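Local coordinates for protein putative oxidoreductase (Jannaschia sp., PDB 3C24) that is a putative oxidoreductase with a Rossmann-type domain that probably binds a nicotinamide cofactor, its substrate not established, at residues 74-77 with 78-81. Numbering follows the deposited sequence.
Sequences ALPD and NIIE
The carbonyl of P76 accepts the backbone N-H of I79, and this bond turns the chain out of the extended loop and into helix 77-87. It is nearly straight, 3.0 Å from P76 O to I79 N with an N-H...O angle of 169°, although the donor stands above the carbonyl plane, 43° out of it. One residue on, I80 N makes a weak bond to D77 O, at 3.3 Å. That same carbonyl oxygen also receives a water, which in turn accepts the N-H of E81, so a solvent molecule is inserted where the regular bond from the fourth residue on would lie.

Around this turn the side chains close against the loop. I79 carries its CG1 branch across the proline ring at a slant, CG1 lying 4.1 Å from P76 CD, while its CD1 reaches both that ring carbon and L75 CB. The branch gets there because CG1 sits between the backbone N and the carbonyl carbon (chi1 69°), a position that also brings it close to P76 O. I80 comes in separately, its CD1 4.1 Å from L75 CB, so that the leucine stem meets both isoleucines. N78 turns its amide back over the proline, OD1 approaching P76 CB at 3.6 Å. With an alanine in place of I79, the backbone bond could remain, but the CG1 and CD1 contacts would be lost, which would probably leave L75 CB with I80 alone across this turn and open a gap beside P76 CD.

Further out, I80 packs on M110 and E81 on V109, joining the first turn of the helix to the loop beyond helix 103-107. The whole is a strand-to-helix connection, leading from parallel strand 70-73 into helix 77-87, a beta-alpha unit of the Rossmann-type domain, a fold that in relatives binds a nicotinamide cofactor.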
ATOM      1  N   ALA A  74       3.499 -19.864  20.955  1.00 20.73           N
ATOM      2  CA  ALA A  74       3.834 -19.638  19.517  1.00 21.26           C
ATOM      3  C   ALA A  74       3.150 -20.689  18.645  1.00 23.62           C
ATOM      4  O   ALA A  74       3.805 -21.486  17.968  1.00 25.58           O
ATOM      5  CB  ALA A  74       5.348 -19.657  19.303  1.00 20.87           C
ATOM      6  N   LEU A  75       1.831 -20.713  18.737  1.00 21.54           N
ATOM      7  CA  LEU A  75       1.004 -21.689  18.056  1.00 22.09           C
ATOM      8  C   LEU A  75      -0.124 -21.026  17.292  1.00 24.17           C
ATOM      9  O   LEU A  75      -0.488 -19.897  17.604  1.00 22.76           O
ATOM     10  CB  LEU A  75       0.402 -22.627  19.075  1.00 24.58           C
ATOM     11  CG  LEU A  75       1.469 -23.394  19.868  1.00 29.03           C
ATOM     12  CD1 LEU A  75       0.851 -23.969  21.104  1.00 37.16           C
ATOM     13  CD2 LEU A  75       2.121 -24.444  18.992  1.00 25.20           C
ATOM     14  N   PRO A  76      -0.700 -21.735  16.300  1.00 22.97           N
ATOM     15  CA  PRO A  76      -1.780 -21.101  15.525  1.00 23.09           C
ATOM     16  C   PRO A  76      -3.025 -20.874  16.339  1.00 22.99           C
ATOM     17  O   PRO A  76      -3.320 -21.591  17.271  1.00 19.42           O
ATOM     18  CB  PRO A  76      -2.024 -22.062  14.345  1.00 24.76           C
ATOM     19  CG  PRO A  76      -1.011 -23.079  14.392  1.00 24.88           C
ATOM     20  CD  PRO A  76      -0.287 -23.034  15.748  1.00 25.14           C
ATOM     21  N   ASP A  77      -3.714 -19.792  15.996  1.00 23.42           N
ATOM     22  CA  ASP A  77      -4.907 -19.369  16.750  1.00 25.75           C
ATOM     23  C   ASP A  77      -5.934 -20.446  16.937  1.00 23.20           C
ATOM     24  O   ASP A  77      -6.590 -20.496  17.960  1.00 22.94           O
ATOM     25  CB  ASP A  77      -5.570 -18.153  16.099  1.00 26.34           C
ATOM     26  CG  ASP A  77      -4.717 -16.928  16.183  1.00 34.44           C
ATOM     27  OD1 ASP A  77      -4.044 -16.732  17.231  1.00 40.70           O
ATOM     28  OD2 ASP A  77      -4.726 -16.160  15.193  1.00 42.54           O
ATOM     29  N   ASN A  78      -6.026 -21.362  15.975  1.00 24.84           N
ATOM     30  CA  ASN A  78      -7.060 -22.411  16.044  1.00 25.22           C
ATOM     31  C   ASN A  78      -6.761 -23.547  17.024  1.00 24.69           C
ATOM     32  O   ASN A  78      -7.568 -24.476  17.204  1.00 26.27           O
ATOM     33  CB  ASN A  78      -7.399 -22.972  14.652  1.00 24.87           C
ATOM     34  CG  ASN A  78      -6.324 -23.867  14.091  1.00 29.60           C
ATOM     35  OD1 ASN A  78      -5.149 -23.758  14.425  1.00 31.09           O
ATOM     36  ND2 ASN A  78      -6.727 -24.760  13.207  1.00 43.19           N
ATOM     37  N   ILE A  79      -5.613 -23.497  17.682  1.00 24.46           N
ATOM     38  CA  ILE A  79      -5.366 -24.506  18.703  1.00 23.08           C
ATOM     39  C   ILE A  79      -5.010 -23.830  20.035  1.00 21.13           C
ATOM     40  O   ILE A  79      -4.751 -24.499  21.025  1.00 20.68           O
ATOM     41  CB  ILE A  79      -4.291 -25.539  18.307  1.00 22.96           C
ATOM     42  CG1 ILE A  79      -2.902 -24.930  18.242  1.00 25.05           C
ATOM     43  CG2 ILE A  79      -4.625 -26.188  16.943  1.00 25.95           C
ATOM     44  CD1 ILE A  79      -1.842 -25.983  18.175  1.00 21.90           C
ATOM     45  N   ILE A  80      -5.004 -22.508  20.048  1.00 19.29           N
ATOM     46  CA  ILE A  80      -4.638 -21.782  21.287  1.00 19.67           C
ATOM     47  C   ILE A  80      -5.525 -22.187  22.464  1.00 20.19           C
ATOM     48  O   ILE A  80      -5.056 -22.368  23.613  1.00 18.68           O
ATOM     49  CB  ILE A  80      -4.616 -20.244  21.071  1.00 20.68           C
ATOM     50  CG1 ILE A  80      -3.382 -19.818  20.284  1.00 24.34           C
ATOM     51  CG2 ILE A  80      -4.593 -19.508  22.425  1.00 21.39           C
ATOM     52  CD1 ILE A  80      -2.070 -20.027  21.020  1.00 24.39           C
ATOM     53  N   GLU A  81      -6.816 -22.378  22.205  1.00 20.71           N
ATOM     54  CA  GLU A  81      -7.736 -22.723  23.310  1.00 20.66           C
ATOM     55  C   GLU A  81      -7.339 -24.055  23.951  1.00 21.22           C
ATOM     56  O   GLU A  81      -7.284 -24.201  25.175  1.00 20.62           O
ATOM     57  CB  GLU A  81      -9.196 -22.786  22.886  1.00 23.30           C
ATOM     58  CG  GLU A  81     -10.063 -23.291  24.021  1.00 18.02           C
ATOM     59  CD  GLU A  81     -11.551 -23.401  23.684  1.00 26.04           C
ATOM     60  OE1 GLU A  81     -11.975 -22.965  22.599  1.00 30.60           O
ATOM     61  OE2 GLU A  81     -12.277 -23.897  24.542  1.00 33.20           O
TER
HETATM   62  O   HOH W   1      -8.291 -21.773  19.727  1.00 27.07           O